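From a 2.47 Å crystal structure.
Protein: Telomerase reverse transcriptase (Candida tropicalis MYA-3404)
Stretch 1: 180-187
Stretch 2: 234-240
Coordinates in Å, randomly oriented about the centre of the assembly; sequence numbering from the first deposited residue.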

ATOM      1  N   TRP A 180      15.033 -11.311 -11.308  1.00 57.02           N
ATOM      2  CA  TRP A 180      15.009 -10.279 -10.282  1.00 62.54           C
ATOM      3  C   TRP A 180      13.926 -10.530  -9.242  1.00 58.11           C
ATOM      4  O   TRP A 180      12.869 -11.099  -9.530  1.00 51.97           O
ATOM      5  CB  TRP A 180      14.782  -8.884 -10.890  1.00 63.22           C
ATOM      6  CG  TRP A 180      15.826  -8.428 -11.870  1.00 67.86           C
ATOM      7  CD1 TRP A 180      17.037  -7.862 -11.580  1.00 71.94           C
ATOM      8  CD2 TRP A 180      15.732  -8.462 -13.300  1.00 66.30           C
ATOM      9  NE1 TRP A 180      17.709  -7.557 -12.743  1.00 73.70           N
ATOM     10  CE2 TRP A 180      16.928  -7.916 -13.811  1.00 74.60           C
ATOM     11  CE3 TRP A 180      14.759  -8.910 -14.197  1.00 62.18           C
ATOM     12  CZ2 TRP A 180      17.173  -7.805 -15.180  1.00 74.38           C
ATOM     13  CZ3 TRP A 180      15.006  -8.799 -15.557  1.00 65.13           C
ATOM     14  CH2 TRP A 180      16.201  -8.253 -16.032  1.00 67.18           C
ATOM     15  N   TYR A 181      14.200 -10.060  -8.028  1.00 60.10           N
ATOM     16  CA  TYR A 181      13.182  -9.828  -7.016  1.00 57.20           C
ATOM     17  C   TYR A 181      12.839  -8.348  -7.065  1.00 63.70           C
ATOM     18  O   TYR A 181      13.741  -7.503  -7.073  1.00 68.13           O
ATOM     19  CB  TYR A 181      13.690 -10.221  -5.626  1.00 60.21           C
ATOM     20  CG  TYR A 181      12.722  -9.914  -4.504  1.00 71.22           C
ATOM     21  CD1 TYR A 181      11.769 -10.845  -4.108  1.00 72.84           C
ATOM     22  CD2 TYR A 181      12.764  -8.696  -3.837  1.00 68.10           C
ATOM     23  CE1 TYR A 181      10.883 -10.570  -3.083  1.00 69.95           C
ATOM     24  CE2 TYR A 181      11.881  -8.412  -2.816  1.00 64.83           C
ATOM     25  CZ  TYR A 181      10.944  -9.352  -2.442  1.00 59.09           C
ATOM     26  OH  TYR A 181      10.065  -9.070  -1.422  1.00 67.17           O
ATOM     27  N   VAL A 182      11.546  -8.035  -7.132  1.00 69.97           N
ATOM     28  CA  VAL A 182      11.084  -6.662  -7.314  1.00 62.98           C
ATOM     29  C   VAL A 182      10.307  -6.236  -6.078  1.00 62.56           C
ATOM     30  O   VAL A 182       9.297  -6.858  -5.721  1.00 61.01           O
ATOM     31  CB  VAL A 182      10.221  -6.515  -8.575  1.00 57.17           C
ATOM     32  CG1 VAL A 182       9.902  -5.049  -8.824  1.00 66.24           C
ATOM     33  CG2 VAL A 182      10.923  -7.128  -9.775  1.00 55.84           C
ATOM     34  N   THR A 183      10.765  -5.159  -5.443  1.00 67.07           N
ATOM     35  CA  THR A 183      10.110  -4.569  -4.287  1.00 73.08           C
ATOM     36  C   THR A 183      10.087  -3.058  -4.453  1.00 72.90           C
ATOM     37  O   THR A 183      11.046  -2.473  -4.964  1.00 73.73           O
ATOM     38  CB  THR A 183      10.826  -4.946  -2.982  1.00 73.89           C
ATOM     39  OG1 THR A 183      10.302  -4.166  -1.900  1.00 78.35           O
ATOM     40  CG2 THR A 183      12.323  -4.698  -3.106  1.00 78.02           C
ATOM     41  N   GLU A 184       8.989  -2.429  -4.046  1.00 84.59           N
ATOM     42  CA  GLU A 184       8.951  -0.976  -3.990  1.00 88.26           C
ATOM     43  C   GLU A 184       9.619  -0.497  -2.708  1.00 83.59           C
ATOM     44  O   GLU A 184       9.452  -1.095  -1.642  1.00 91.36           O
ATOM     45  CB  GLU A 184       7.514  -0.457  -4.078  1.00 94.35           C
ATOM     46  CG  GLU A 184       6.624  -0.798  -2.899  1.00 86.45           C
ATOM     47  CD  GLU A 184       5.162  -0.506  -3.178  1.00104.45           C
ATOM     48  OE1 GLU A 184       4.751  -0.582  -4.356  1.00105.72           O
ATOM     49  OE2 GLU A 184       4.422  -0.201  -2.221  1.00107.89           O
ATOM     50  N   SER A 185      10.422   0.554  -2.830  1.00 93.28           N
ATOM     51  CA  SER A 185      11.117   1.098  -1.673  1.00 92.75           C
ATOM     52  C   SER A 185      10.164   1.856  -0.759  1.00 90.67           C
ATOM     53  O   SER A 185       9.167   2.433  -1.200  1.00110.41           O
ATOM     54  CB  SER A 185      12.245   2.033  -2.104  1.00103.52           C
ATOM     55  OG  SER A 185      12.868   2.626  -0.977  1.00103.39           O
ATOM     56  N   SER A 186      10.471   1.824   0.535  1.00 95.44           N
ATOM     57  CA  SER A 186       9.921   2.797   1.475  1.00110.07           C
ATOM     58  C   SER A 186      10.798   4.041   1.389  1.00111.08           C
ATOM     59  O   SER A 186      11.916   4.070   1.907  1.00104.83           O
ATOM     60  CB  SER A 186       9.882   2.225   2.885  1.00100.05           C
ATOM     61  OG  SER A 186      11.186   1.926   3.345  1.00 94.07           O
ATOM     62  N   ASN A 187      10.285   5.069   0.723  1.00111.19           N
ATOM     63  CA  ASN A 187      11.045   6.259   0.361  1.00108.41           C
ATOM     64  C   ASN A 187      10.100   7.457   0.452  1.00119.51           C
ATOM     65  O   ASN A 187       8.988   7.353   0.978  1.00119.44           O
ATOM     66  CB  ASN A 187      11.663   6.084  -1.036  1.00107.43           C
ATOM     67  CG  ASN A 187      12.763   7.088  -1.325  1.00121.02           C
ATOM     68  OD1 ASN A 187      12.507   8.169  -1.855  1.00119.56           O
ATOM     69  ND2 ASN A 187      13.995   6.727  -0.989  1.00122.36           N
TER
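Stretch 2 234-240: IKLIPKR

Stretch 2 reaches stretch 1 as an extended strand, Ile234 to Ile237, which gives way to a loop from Pro238 to Arg240. Stretch 1 is built in the same order, strand from Trp180 to Glu184 and then loop. The two strands do not pair as neighbours in a sheet: their N-to-C directions differ by 68°, their axes come no nearer than 7.8 Å, and no backbone hydrogen bond joins them. The chains draw together toward their C-terminal ends, where the CA atoms of Ser185 and Pro238 are 5.3 Å apart and those of Ser186 and Lys239 5.7 Å.

Packing without polar bonds accounts for most of the contact. Ile237, with chi1 in m and chi2 in t, lays its CG2 methyl 3.5 Å from Ser186 N and 3.6 Å from Glu184 O; a branched aliphatic side chain suits this place because it fills space beside the backbone. The Pro238 ring, its nitrogen without a hydrogen to donate, brings CD to 3.9 Å from Thr183 OG1. Thr183 OG1 instead makes a weak hydrogen bond within its own stretch, to Glu184 O at 3.2 Å. Farther back along the strands, Tyr181 OH lies 3.9 Å from Lys235 CG, so the long methylene chain of the lysine offers apolar surface to the end of the tyrosine. The small side chain of Ser186 points toward stretch 2 and allows a close approach, its OG 3.0 Å from Lys239 CG.

A single hydrogen bond crosses the interface, from Ser185 OG to Pro238 O at 3.4 Å, and it is weak. Pro238 O also accepts a hydrogen bond from Arg240 N at 2.9 Å, so it serves both the local turn and the contact with stretch 1.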

ATOM      1  N   ILE A 234       8.963 -13.429   6.770  1.00 72.49           N
ATOM      2  CA  ILE A 234       9.603 -12.121   6.801  1.00 66.40           C
ATOM      3  C   ILE A 234       9.726 -11.565   5.388  1.00 75.70           C
ATOM      4  O   ILE A 234      10.252 -12.227   4.485  1.00 75.52           O
ATOM      5  CB  ILE A 234      10.976 -12.207   7.479  1.00 66.79           C
ATOM      6  CG1 ILE A 234      10.823 -12.688   8.916  1.00 71.27           C
ATOM      7  CG2 ILE A 234      11.669 -10.857   7.445  1.00 84.22           C
ATOM      8  CD1 ILE A 234      12.127 -12.744   9.657  1.00 88.30           C
ATOM      9  N   LYS A 235       9.251 -10.336   5.203  1.00 71.51           N
ATOM     10  CA  LYS A 235       9.417  -9.576   3.972  1.00 66.56           C
ATOM     11  C   LYS A 235      10.251  -8.338   4.272  1.00 72.06           C
ATOM     12  O   LYS A 235      10.051  -7.681   5.298  1.00 75.37           O
ATOM     13  CB  LYS A 235       8.059  -9.177   3.380  1.00 64.72           C
ATOM     14  CG  LYS A 235       8.077  -8.950   1.879  1.00 68.18           C
ATOM     15  CD  LYS A 235       6.671  -8.764   1.329  1.00 74.75           C
ATOM     16  CE  LYS A 235       6.284  -7.295   1.269  1.00 88.74           C
ATOM     17  NZ  LYS A 235       7.071  -6.557   0.236  1.00 89.27           N
ATOM     18  N   LEU A 236      11.202  -8.033   3.393  1.00 71.71           N
ATOM     19  CA  LEU A 236      12.124  -6.922   3.586  1.00 77.09           C
ATOM     20  C   LEU A 236      11.860  -5.824   2.563  1.00 79.59           C
ATOM     21  O   LEU A 236      11.482  -6.101   1.420  1.00 79.25           O
ATOM     22  CB  LEU A 236      13.576  -7.388   3.492  1.00 75.06           C
ATOM     23  CG  LEU A 236      14.013  -8.342   4.605  1.00 73.78           C
ATOM     24  CD1 LEU A 236      15.467  -8.748   4.435  1.00 73.46           C
ATOM     25  CD2 LEU A 236      13.784  -7.715   5.971  1.00 79.80           C
ATOM     26  N   ILE A 237      12.029  -4.576   2.999  1.00 83.59           N
ATOM     27  CA  ILE A 237      11.785  -3.380   2.190  1.00 83.91           C
ATOM     28  C   ILE A 237      12.979  -2.442   2.340  1.00 83.72           C
ATOM     29  O   ILE A 237      13.400  -2.166   3.468  1.00 85.18           O
ATOM     30  CB  ILE A 237      10.481  -2.681   2.602  1.00 82.72           C
ATOM     31  CG1 ILE A 237       9.301  -3.623   2.399  1.00 82.05           C
ATOM     32  CG2 ILE A 237      10.269  -1.405   1.805  1.00 80.30           C
ATOM     33  CD1 ILE A 237       8.038  -3.142   3.046  1.00 84.47           C
ATOM     34  N   PRO A 238      13.507  -1.886   1.248  1.00 84.09           N
ATOM     35  CA  PRO A 238      14.805  -1.188   1.303  1.00 85.27           C
ATOM     36  C   PRO A 238      14.811   0.164   2.010  1.00 88.87           C
ATOM     37  O   PRO A 238      14.892   1.221   1.373  1.00115.14           O
ATOM     38  CB  PRO A 238      15.170  -1.044  -0.180  1.00 82.92           C
ATOM     39  CG  PRO A 238      14.392  -2.139  -0.868  1.00 82.71           C
ATOM     40  CD  PRO A 238      13.087  -2.147  -0.143  1.00 83.03           C
ATOM     41  N   LYS A 239      14.744   0.103   3.345  1.00 91.14           N
ATOM     42  CA  LYS A 239      14.711   1.306   4.220  1.00105.83           C
ATOM     43  C   LYS A 239      16.109   1.928   4.331  1.00103.34           C
ATOM     44  O   LYS A 239      16.752   1.756   5.386  1.00114.01           O
ATOM     45  CB  LYS A 239      14.166   0.942   5.605  1.00105.08           C
ATOM     46  CG  LYS A 239      12.752   1.426   5.896  1.00108.85           C
ATOM     47  CD  LYS A 239      12.710   2.651   6.786  1.00103.98           C
ATOM     48  CE  LYS A 239      11.313   3.208   6.963  1.00110.35           C
ATOM     49  NZ  LYS A 239      10.767   2.905   8.306  1.00120.11           N
ATOM     50  N   ARG A 240      16.547   2.620   3.276  1.00 91.42           N
ATOM     51  CA  ARG A 240      17.859   3.321   3.252  1.00 99.15           C
ATOM     52  C   ARG A 240      19.008   2.378   3.633  1.00 95.07           C
ATOM     53  O   ARG A 240      19.323   1.472   2.837  1.00101.60           O
ATOM     54  CB  ARG A 240      17.828   4.540   4.180  1.00110.26           C
ATOM     55  CG  ARG A 240      16.529   5.331   4.127  1.00115.55           C
ATOM     56  CD  ARG A 240      16.556   6.544   5.038  1.00116.66           C
ATOM     57  NE  ARG A 240      16.292   7.783   4.319  1.00128.99           N
ATOM     58  CZ  ARG A 240      17.089   8.845   4.333  1.00135.04           C
ATOM     59  NH1 ARG A 240      18.210   8.823   5.033  1.00136.68           N
ATOM     60  NH2 ARG A 240      16.762   9.926   3.647  1.00143.78           N
TER